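Local coordinates for protein VP1 (Merkel cell polyomavirus, PDB 4FMH) that forms the pentameric units of the polyomavirus capsid and binds sialylated oligosaccharides at a site required for infection, at the interface of chains A and B. Sequence-based numbering; all coordinates share one arbitrary frame. Chains: chain A/B, VP1.

Contact 1: the interface of chains A and B. Residues chain A 104, 107-108, 126-127; chain B 130, 132, 149, 216, 218.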
loop_
_atom_site.group_PDB
_atom_site.type_symbol
_atom_site.label_atom_id
_atom_site.label_comp_id
_atom_site.label_asym_id
_atom_site.label_seq_id
_atom_site.Cartn_x
_atom_site.Cartn_y
_atom_site.Cartn_z
ATOM N N ILE A 104 -3.103 10.674 -18.296
ATOM C CA ILE A 104 -2.518 10.634 -16.950
ATOM C C ILE A 104 -1.251 11.505 -16.857
ATOM O O ILE A 104 -1.092 12.273 -15.909
ATOM C CB ILE A 104 -2.238 9.183 -16.495
ATOM C CG1 ILE A 104 -3.562 8.468 -16.186
ATOM C CG2 ILE A 104 -1.322 9.182 -15.275
ATOM C CD1 ILE A 104 -3.449 6.968 -15.904
ATOM N N LEU A 107 -0.728 15.342 -15.842
ATOM C CA LEU A 107 -0.761 15.750 -14.437
ATOM C C LEU A 107 0.610 15.991 -13.814
ATOM O O LEU A 107 0.693 16.381 -12.650
ATOM C CB LEU A 107 -1.567 14.747 -13.598
ATOM C CG LEU A 107 -2.997 14.443 -14.079
ATOM C CD1 LEU A 107 -3.668 13.438 -13.146
ATOM C CD2 LEU A 107 -3.842 15.719 -14.188
ATOM N N ILE A 108 1.690 15.759 -14.566
ATOM C CA ILE A 108 3.023 16.180 -14.096
ATOM C C ILE A 108 3.216 17.707 -14.206
ATOM O O ILE A 108 4.202 18.250 -13.696
ATOM C CB ILE A 108 4.199 15.461 -14.827
ATOM C CG1 ILE A 108 4.375 15.998 -16.250
ATOM C CG2 ILE A 108 4.028 13.942 -14.822
ATOM C CD1 ILE A 108 5.795 15.911 -16.757
ATOM N N PRO A 126 0.654 20.212 -7.386
ATOM C CA PRO A 126 0.142 19.386 -8.474
ATOM C C PRO A 126 -1.306 18.955 -8.244
ATOM O O PRO A 126 -1.783 18.960 -7.109
ATOM C CB PRO A 126 1.072 18.164 -8.477
ATOM C CG PRO A 126 1.756 18.166 -7.172
ATOM C CD PRO A 126 1.769 19.576 -6.661
ATOM N N VAL A 127 -1.991 18.597 -9.326
ATOM C CA VAL A 127 -3.348 18.080 -9.226
ATOM C C VAL A 127 -3.341 16.890 -8.258
ATOM O O VAL A 127 -2.658 15.893 -8.487
ATOM C CB VAL A 127 -3.951 17.739 -10.619
ATOM C CG1 VAL A 127 -5.283 17.001 -10.470
ATOM C CG2 VAL A 127 -4.159 19.017 -11.436
ATOM N N VAL B 130 6.455 14.622 -7.123
ATOM C CA VAL B 130 5.919 14.082 -8.374
ATOM C C VAL B 130 6.796 12.961 -8.936
ATOM O O VAL B 130 7.987 13.163 -9.191
ATOM C CB VAL B 130 5.721 15.184 -9.442
ATOM C CG1 VAL B 130 5.284 14.574 -10.775
ATOM C CG2 VAL B 130 4.695 16.229 -8.954
ATOM N N TYR B 132 6.750 9.942 -12.117
ATOM C CA TYR B 132 6.140 9.381 -13.311
ATOM C C TYR B 132 7.081 8.322 -13.844
ATOM O O TYR B 132 8.246 8.614 -14.149
ATOM C CB TYR B 132 5.901 10.470 -14.365
ATOM C CG TYR B 132 5.202 9.994 -15.622
ATOM C CD1 TYR B 132 3.816 9.790 -15.643
ATOM C CD2 TYR B 132 5.924 9.754 -16.793
ATOM C CE1 TYR B 132 3.165 9.348 -16.801
ATOM C CE2 TYR B 132 5.286 9.308 -17.955
ATOM C CZ TYR B 132 3.913 9.113 -17.954
ATOM O OH TYR B 132 3.292 8.683 -19.105
ATOM N N LEU B 149 -3.106 19.747 -19.571
ATOM C CA LEU B 149 -3.771 20.420 -18.465
ATOM C C LEU B 149 -4.454 21.711 -18.927
ATOM O O LEU B 149 -5.610 21.962 -18.582
ATOM C CB LEU B 149 -2.760 20.724 -17.358
ATOM C CG LEU B 149 -3.304 21.152 -15.989
ATOM C CD1 LEU B 149 -3.892 19.971 -15.235
ATOM C CD2 LEU B 149 -2.198 21.795 -15.167
ATOM N N ILE B 216 1.699 7.181 -12.285
ATOM C CA ILE B 216 2.000 8.525 -11.825
ATOM C C ILE B 216 1.794 8.593 -10.316
ATOM O O ILE B 216 1.059 7.784 -9.736
ATOM C CB ILE B 216 1.126 9.602 -12.547
ATOM C CG1 ILE B 216 1.780 10.990 -12.467
ATOM C CG2 ILE B 216 -0.314 9.615 -12.010
ATOM C CD1 ILE B 216 1.125 12.047 -13.393
ATOM N N THR B 218 1.303 12.060 -7.758
ATOM C CA THR B 218 1.343 13.521 -7.570
ATOM C C THR B 218 1.568 13.870 -6.091
ATOM O O THR B 218 1.904 12.996 -5.303
ATOM C CB THR B 218 0.113 14.242 -8.193
ATOM O OG1 THR B 218 -1.071 13.950 -7.442
ATOM C CG2 THR B 218 -0.077 13.799 -9.639
#

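Contact 2: the interface of chains A and B. Residues chain A 110-111, 123; chain B 52, 66, 130, 261.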
loop_
_atom_site.group_PDB
_atom_site.type_symbol
_atom_site.label_atom_id
_atom_site.label_comp_id
_atom_site.label_asym_id
_atom_site.label_seq_id
_atom_site.Cartn_x
_atom_site.Cartn_y
_atom_site.Cartn_z
ATOM N N VAL A 110 3.279 21.183 -13.236
ATOM C CA VAL A 110 3.263 21.971 -11.992
ATOM C C VAL A 110 3.602 23.448 -12.279
ATOM O O VAL A 110 4.191 24.148 -11.447
ATOM C CB VAL A 110 4.207 21.381 -10.908
ATOM C CG1 VAL A 110 3.731 19.986 -10.471
ATOM C CG2 VAL A 110 5.649 21.321 -11.401
ATOM N N HIS A 111 3.214 23.911 -13.465
ATOM C CA HIS A 111 3.480 25.284 -13.884
ATOM C C HIS A 111 2.296 25.899 -14.632
ATOM O O HIS A 111 2.488 26.732 -15.512
ATOM C CB HIS A 111 4.752 25.347 -14.738
ATOM C CG HIS A 111 4.729 24.426 -15.919
ATOM N ND1 HIS A 111 4.156 24.774 -17.123
ATOM C CD2 HIS A 111 5.192 23.164 -16.073
ATOM C CE1 HIS A 111 4.271 23.769 -17.970
ATOM N NE2 HIS A 111 4.896 22.778 -17.358
ATOM N N ALA A 123 7.327 25.423 -7.068
ATOM C CA ALA A 123 6.452 24.967 -8.139
ATOM C C ALA A 123 4.984 24.999 -7.716
ATOM O O ALA A 123 4.660 25.185 -6.537
ATOM C CB ALA A 123 6.847 23.556 -8.579
ATOM N N LEU B 52 10.830 25.211 -11.878
ATOM C CA LEU B 52 9.426 25.165 -12.261
ATOM C C LEU B 52 8.624 26.147 -11.417
ATOM O O LEU B 52 8.643 26.086 -10.185
ATOM C CB LEU B 52 8.882 23.738 -12.113
ATOM C CG LEU B 52 9.487 22.713 -13.081
ATOM C CD1 LEU B 52 9.435 21.312 -12.486
ATOM C CD2 LEU B 52 8.808 22.753 -14.447
ATOM N N ASN B 66 12.139 23.068 -19.073
ATOM C CA ASN B 66 11.117 22.736 -18.081
ATOM C C ASN B 66 10.105 21.699 -18.557
ATOM O O ASN B 66 9.041 21.521 -17.943
ATOM C CB ASN B 66 10.416 24.005 -17.594
ATOM C CG ASN B 66 11.223 24.744 -16.541
ATOM O OD1 ASN B 66 12.268 24.265 -16.089
ATOM N ND2 ASN B 66 10.746 25.916 -16.148
ATOM N N VAL B 130 6.455 14.622 -7.123
ATOM C CA VAL B 130 5.919 14.082 -8.374
ATOM C C VAL B 130 6.796 12.961 -8.936
ATOM O O VAL B 130 7.987 13.163 -9.191
ATOM C CB VAL B 130 5.721 15.184 -9.442
ATOM C CG1 VAL B 130 5.284 14.574 -10.775
ATOM C CG2 VAL B 130 4.695 16.229 -8.954
ATOM N N PHE B 261 11.314 16.143 -6.934
ATOM C CA PHE B 261 11.881 17.487 -6.970
ATOM C C PHE B 261 13.180 17.583 -6.190
ATOM O O PHE B 261 13.311 16.993 -5.111
ATOM C CB PHE B 261 10.928 18.510 -6.343
ATOM C CG PHE B 261 9.637 18.704 -7.084
ATOM C CD1 PHE B 261 9.595 19.447 -8.259
ATOM C CD2 PHE B 261 8.446 18.180 -6.571
ATOM C CE1 PHE B 261 8.383 19.650 -8.931
ATOM C CE2 PHE B 261 7.233 18.381 -7.236
ATOM C CZ PHE B 261 7.212 19.115 -8.420
#

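Contact 3: the interface of chains A and B. Residues chain A 27, 29, 102, 275; chain B 145, 181, 204.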
loop_
_atom_site.group_PDB
_atom_site.type_symbol
_atom_site.label_atom_id
_atom_site.label_comp_id
_atom_site.label_asym_id
_atom_site.label_seq_id
_atom_site.Cartn_x
_atom_site.Cartn_y
_atom_site.Cartn_z
ATOM N N TYR A 27 -14.258 5.968 -26.447
ATOM C CA TYR A 27 -13.723 6.781 -25.366
ATOM C C TYR A 27 -14.844 7.691 -24.868
ATOM O O TYR A 27 -15.751 8.069 -25.627
ATOM C CB TYR A 27 -12.491 7.597 -25.804
ATOM C CG TYR A 27 -12.786 8.655 -26.842
ATOM C CD1 TYR A 27 -13.194 9.941 -26.469
ATOM C CD2 TYR A 27 -12.656 8.372 -28.199
ATOM C CE1 TYR A 27 -13.473 10.911 -27.430
ATOM C CE2 TYR A 27 -12.929 9.333 -29.164
ATOM C CZ TYR A 27 -13.337 10.591 -28.777
ATOM O OH TYR A 27 -13.608 11.534 -29.741
ATOM N N ASN A 29 -15.278 11.319 -22.795
ATOM C CA ASN A 29 -14.708 12.511 -22.182
ATOM C C ASN A 29 -15.410 12.856 -20.867
ATOM O O ASN A 29 -16.601 12.569 -20.705
ATOM C CB ASN A 29 -14.729 13.687 -23.150
ATOM C CG ASN A 29 -13.525 13.696 -24.074
ATOM O OD1 ASN A 29 -12.384 13.546 -23.633
ATOM N ND2 ASN A 29 -13.773 13.883 -25.361
ATOM N N VAL A 102 -7.076 7.971 -19.837
ATOM C CA VAL A 102 -6.202 8.638 -20.815
ATOM C C VAL A 102 -5.769 10.017 -20.311
ATOM O O VAL A 102 -6.540 10.706 -19.634
ATOM C CB VAL A 102 -6.956 8.775 -22.171
ATOM C CG1 VAL A 102 -6.155 9.595 -23.212
ATOM C CG2 VAL A 102 -7.296 7.398 -22.707
ATOM N N PRO A 275 -10.401 11.633 -19.448
ATOM C CA PRO A 275 -11.226 10.735 -20.256
ATOM C C PRO A 275 -10.852 9.285 -20.015
ATOM O O PRO A 275 -9.789 9.003 -19.457
ATOM C CB PRO A 275 -10.866 11.121 -21.705
ATOM C CG PRO A 275 -9.991 12.344 -21.597
ATOM C CD PRO A 275 -9.344 12.253 -20.263
ATOM N N GLN B 145 -1.056 9.715 -27.589
ATOM C CA GLN B 145 -2.263 10.525 -27.577
ATOM C C GLN B 145 -1.914 11.829 -26.862
ATOM O O GLN B 145 -1.293 11.807 -25.798
ATOM C CB GLN B 145 -3.395 9.794 -26.836
ATOM C CG GLN B 145 -4.636 10.656 -26.538
ATOM C CD GLN B 145 -5.409 11.065 -27.787
ATOM O OE1 GLN B 145 -5.888 10.215 -28.541
ATOM N NE2 GLN B 145 -5.562 12.377 -27.995
ATOM N N LEU B 181 -9.891 14.143 -24.639
ATOM C CA LEU B 181 -9.361 13.300 -25.709
ATOM C C LEU B 181 -9.829 13.812 -27.069
ATOM O O LEU B 181 -11.019 13.728 -27.396
ATOM C CB LEU B 181 -9.760 11.832 -25.513
ATOM C CG LEU B 181 -8.927 10.769 -26.250
ATOM C CD1 LEU B 181 -9.249 9.382 -25.716
ATOM C CD2 LEU B 181 -9.125 10.822 -27.779
ATOM N N PRO B 204 -4.100 4.203 -26.001
ATOM C CA PRO B 204 -4.601 2.835 -25.792
ATOM C C PRO B 204 -5.469 2.315 -26.942
ATOM O O PRO B 204 -5.801 1.128 -26.967
ATOM C CB PRO B 204 -5.414 2.955 -24.497
ATOM C CG PRO B 204 -5.913 4.371 -24.522
ATOM C CD PRO B 204 -4.788 5.178 -25.130
HETATM O O HOH W 1 -13.331 14.329 -28.702
#

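Contact 4: the interface of chains A and B. Residues chain A 109, 111; chain B 52-54, 60, 62, 66-67, 149, 198.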
loop_
_atom_site.group_PDB
_atom_site.type_symbol
_atom_site.label_atom_id
_atom_site.label_comp_id
_atom_site.label_asym_id
_atom_site.label_seq_id
_atom_site.Cartn_x
_atom_site.Cartn_y
_atom_site.Cartn_z
ATOM N N ASN A 109 2.296 18.390 -14.889
ATOM C CA ASN A 109 2.386 19.840 -15.058
ATOM C C ASN A 109 2.203 20.552 -13.717
ATOM O O ASN A 109 1.119 20.507 -13.134
ATOM C CB ASN A 109 1.355 20.323 -16.093
ATOM C CG ASN A 109 1.433 21.828 -16.371
ATOM O OD1 ASN A 109 2.032 22.594 -15.614
ATOM N ND2 ASN A 109 0.801 22.253 -17.461
ATOM N N HIS A 111 3.214 23.911 -13.465
ATOM C CA HIS A 111 3.480 25.284 -13.884
ATOM C C HIS A 111 2.296 25.899 -14.632
ATOM O O HIS A 111 2.488 26.732 -15.512
ATOM C CB HIS A 111 4.752 25.347 -14.738
ATOM C CG HIS A 111 4.729 24.426 -15.919
ATOM N ND1 HIS A 111 4.156 24.774 -17.123
ATOM C CD2 HIS A 111 5.192 23.164 -16.073
ATOM C CE1 HIS A 111 4.271 23.769 -17.970
ATOM N NE2 HIS A 111 4.896 22.778 -17.358
ATOM N N LEU B 52 10.830 25.211 -11.878
ATOM C CA LEU B 52 9.426 25.165 -12.261
ATOM C C LEU B 52 8.624 26.147 -11.417
ATOM O O LEU B 52 8.643 26.086 -10.185
ATOM C CB LEU B 52 8.882 23.738 -12.113
ATOM C CG LEU B 52 9.487 22.713 -13.081
ATOM C CD1 LEU B 52 9.435 21.312 -12.486
ATOM C CD2 LEU B 52 8.808 22.753 -14.447
ATOM N N GLN B 53 7.929 27.059 -12.091
ATOM C CA GLN B 53 7.170 28.114 -11.426
ATOM C C GLN B 53 5.919 28.467 -12.217
ATOM O O GLN B 53 5.977 28.560 -13.445
ATOM C CB GLN B 53 8.006 29.397 -11.309
ATOM C CG GLN B 53 9.285 29.307 -10.498
ATOM C CD GLN B 53 9.897 30.672 -10.251
ATOM O OE1 GLN B 53 9.477 31.399 -9.348
ATOM N NE2 GLN B 53 10.895 31.028 -11.057
ATOM N N PRO B 54 4.802 28.718 -11.518
ATOM C CA PRO B 54 3.662 29.365 -12.166
ATOM C C PRO B 54 4.042 30.788 -12.564
ATOM O O PRO B 54 4.610 31.516 -11.754
ATOM C CB PRO B 54 2.602 29.417 -11.060
ATOM C CG PRO B 54 3.106 28.551 -9.967
ATOM C CD PRO B 54 4.579 28.524 -10.075
ATOM N N ASP B 60 0.836 30.733 -20.049
ATOM C CA ASP B 60 2.061 30.003 -19.752
ATOM C C ASP B 60 2.888 29.895 -21.039
ATOM O O ASP B 60 2.362 29.562 -22.101
ATOM C CB ASP B 60 1.721 28.605 -19.219
ATOM C CG ASP B 60 2.935 27.861 -18.679
ATOM O OD1 ASP B 60 3.947 28.506 -18.312
ATOM O OD2 ASP B 60 2.870 26.615 -18.614
ATOM N N PRO B 62 6.174 27.987 -21.355
ATOM C CA PRO B 62 7.245 27.196 -20.735
ATOM C C PRO B 62 8.458 27.045 -21.650
ATOM O O PRO B 62 8.298 26.954 -22.870
ATOM C CB PRO B 62 6.581 25.833 -20.494
ATOM C CG PRO B 62 5.480 25.757 -21.487
ATOM C CD PRO B 62 4.996 27.162 -21.686
ATOM N N ASN B 66 12.139 23.068 -19.073
ATOM C CA ASN B 66 11.117 22.736 -18.081
ATOM C C ASN B 66 10.105 21.699 -18.557
ATOM O O ASN B 66 9.041 21.521 -17.943
ATOM C CB ASN B 66 10.416 24.005 -17.594
ATOM C CG ASN B 66 11.223 24.744 -16.541
ATOM O OD1 ASN B 66 12.268 24.265 -16.089
ATOM N ND2 ASN B 66 10.746 25.916 -16.148
ATOM N N LEU B 67 10.461 20.998 -19.634
ATOM C CA LEU B 67 9.571 20.033 -20.262
ATOM C C LEU B 67 10.218 18.639 -20.380
ATOM O O LEU B 67 10.737 18.280 -21.457
ATOM C CB LEU B 67 9.111 20.564 -21.635
ATOM C CG LEU B 67 8.345 21.904 -21.629
ATOM C CD1 LEU B 67 8.197 22.496 -23.032
ATOM C CD2 LEU B 67 6.970 21.778 -20.941
ATOM N N LEU B 149 -3.106 19.747 -19.571
ATOM C CA LEU B 149 -3.771 20.420 -18.465
ATOM C C LEU B 149 -4.454 21.711 -18.927
ATOM O O LEU B 149 -5.610 21.962 -18.582
ATOM C CB LEU B 149 -2.760 20.724 -17.358
ATOM C CG LEU B 149 -3.304 21.152 -15.989
ATOM C CD1 LEU B 149 -3.892 19.971 -15.235
ATOM C CD2 LEU B 149 -2.198 21.795 -15.167
ATOM N N GLU B 198 4.187 15.902 -20.293
ATOM C CA GLU B 198 2.967 16.618 -19.897
ATOM C C GLU B 198 2.002 16.848 -21.069
ATOM O O GLU B 198 0.878 17.321 -20.879
ATOM C CB GLU B 198 3.300 17.945 -19.194
ATOM C CG GLU B 198 3.675 19.102 -20.143
ATOM C CD GLU B 198 3.776 20.438 -19.406
ATOM O OE1 GLU B 198 4.425 20.477 -18.341
ATOM O OE2 GLU B 198 3.211 21.444 -19.892
HETATM O O HOH W 2 0.553 25.356 -18.513
#

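Contact 1: the interface of chains A and B
A:Ile104 and B:Ile216 meet methyl to methyl. The side chains slide past each other in opposite directions, and their CG2 methyls lie 3.4 Å apart, tighter than usual contact. This is a mainly apolar patch between neighbouring VP1 subunits of the polyomavirus pentamer, whose subunits have the jelly-roll fold. The delta methyl of B:Ile216 packs against the 3-10 helix 104-108 of chain A. CG1 of B:Ile216 stands anti to its backbone N (chi1 -159°), and the extended arm carries CD1 to A:Ile108 CG2, to the CB of A:Leu107 and to the carbonyl oxygen of A:Ile104. A:Ile108 CG2 also reaches B:Tyr132 CB at 4.0 Å.

Beside this cluster, the hydroxyl OG1 of B:Thr218 donates a hydrogen bond of 2.7 Å to the carbonyl O of A:Val127. The donor is tilted 20° from the carbonyl plane. OG1 sits between the backbone N and the carbonyl carbon of its own residue (chi1 70°). CG2 of B:Thr218 lies 3.5 Å from the same A:Val127 O and also comes near the carbonyl O of A:Leu107.

Further out, A:Pro126 CG lies 3.9 Å from B:Val130 CG2, and the ring CB lies against the CB of B:Thr218. A:Val127 CG2 slides past B:Leu149 CD1 at 3.9 Å. Within chain B, CG1 of B:Ile216 lies in plane at the edge of the B:Tyr132 ring, which probably helps to position the isoleucine arm.

Contact 2: the interface of chains A and B
A:Val110 lies between B:Leu52 and B:Phe261. The apolar contacts divide between its two methyls. CG2 of A:Val110 is 3.9 Å from B:Leu52 CD1, where the two side chains meet at a slant. The same methyl, A:Val110 CG2, touches the far end of the phenyl ring, at 4.0 Å from B:Phe261 CZ. Valine and phenylalanine approach tip to tip, with CE1 and CZ of the ring doing the touching. CG1 of A:Val110 also reaches CZ and points towards the tip of B:Val130, with CG2 of that residue 4.2 Å away. The valine torsion explains this split: CG1 is anti to the carbonyl carbon (chi1 -64°), and CG2 is set between the backbone N and the carbonyl carbon.

B:Leu52 spreads its two delta methyls over two residues of chain A. CD1 goes to A:Val110. B:Leu52 CD2 lies 4.0 Å from CD2, a ring carbon of A:His111. The CB of B:Leu52 faces the methyl of A:Ala123 at 4.1 Å.

Polar atoms play a minor part. The carbonyl O of B:Leu52 faces the CA of A:Ala123 at 3.2 Å, and it lies 3.5 Å from the CB of that residue. No polar pair bridges the subunits in this patch, which holds by apolar contact.

In the VP1 jelly roll, loop residues supply most of this patch. A:Val110 and A:His111 follow the 3-10 helix 104-108. B:Phe261 belongs to strand 250-263, and B:Asn66, at the margin, closes the 3-10 helix 64-66.

Contact 3: the interface of chains A and B
Strand 21-28 of chain A, the loop residue A:Asn29 that follows it, and the loop residues A:Val102 and A:Pro275 meet loops of chain B that carry B:Leu181 and B:Pro204. Strand 142-146 of chain B adds B:Gln145. This is a subunit contact of the polyomavirus VP1 pentamer, between two jelly-roll proteins.

B:Leu181 hides 76 Å² here. Its CG is anti to the backbone N (chi1 -160°), which sends the isobutyl group over A:Tyr27. CD2 stands 4.1 Å above the plane of the tyrosine ring, over its centre. CD1 reaches the root of that side chain, 3.7 Å from A:Tyr27 CB.

The backbone of B:Leu181 is gripped by an amide. Its N-H gives a hydrogen bond of 2.8 Å to OD1 of A:Asn29. The bond is nearly straight, 166° at the hydrogen, and it lies in the carbonyl plane on a lone pair of OD1. The ND2 of A:Asn29 makes a weak return bond to the carbonyl O of B:Leu181, so both backbone polar groups face one side-chain amide. That ND2 also lies in plane at the edge of the A:Tyr27 ring. Water 1 links the tyrosine hydroxyl OH to the same carbonyl O, at 2.7 Å from B:Leu181 O.

A:Pro275 packs its ring CG against the CB of B:Leu181. A:Val102 parts its methyls: CG1 meets B:Gln145 CG at 3.8 Å, at about a right angle, and CG2 meets B:Pro204 CG at 3.8 Å.

Contact 4: the interface of chains A and B
A:His111 buries 111 Å² against chain B, and both of its ring nitrogens bind carboxylates. A:His111 ND1 donates to OD2 of B:Asp60 at 2.7 Å. The oxygen lies in the ring plane and is met on its syn side, while ring and carboxylate planes stand 54° apart. A:His111 NE2 donates to OE1 of B:Glu198 at 2.5 Å, tip to tip, on the syn lone pair. Here the planes are 14° apart, but the oxygen is tilted out of the ring plane. Two flanking carboxylates would be expected to favour a protonated, positively charged imidazole.

A:Asn109 probably helps to position the histidine: its OD1 accepts the backbone N-H of A:His111 at 2.8 Å, nearly along the C=O axis, and lies over one face of the imidazole, 3.1 Å above the plane. CG of A:Asn109 is anti to the backbone N (chi1 -177°), which places the amide over that face. Its ND2 reaches water 2, which binds OD2 of B:Asp60 at 2.6 Å. The amide also packs on B:Leu149 CD2, 3.8 Å from A:Asn109 CG.

B:Glu198 hides 31 Å², and its extended chain carries the carboxylate to NE2. B:Pro62 CB lies 4.0 Å from A:His111 CE1.

In the fold, A:Asn109 and A:His111 follow the 3-10 helix 104-108, and their partners in chain B are mainly loop residues.

Contacts 2 and 4 are nearly one site: their C-alpha centres lie about 6 Å apart, and they share A:His111, B:Leu52 and B:Asn66. Contact 1 adjoins both. Its centre is about 10 Å from that of contact 2, with B:Val130 in common, and about 11 Å from that of contact 4, with B:Leu149 in common. Chain A residues 104-111 supply part of all three. Contact 3 stands apart, its centre about 16 Å from that of contact 1 and 24 Å from that of contact 2. Repeated between neighbouring subunits, these contacts help hold the five-copy VP1 assembly together.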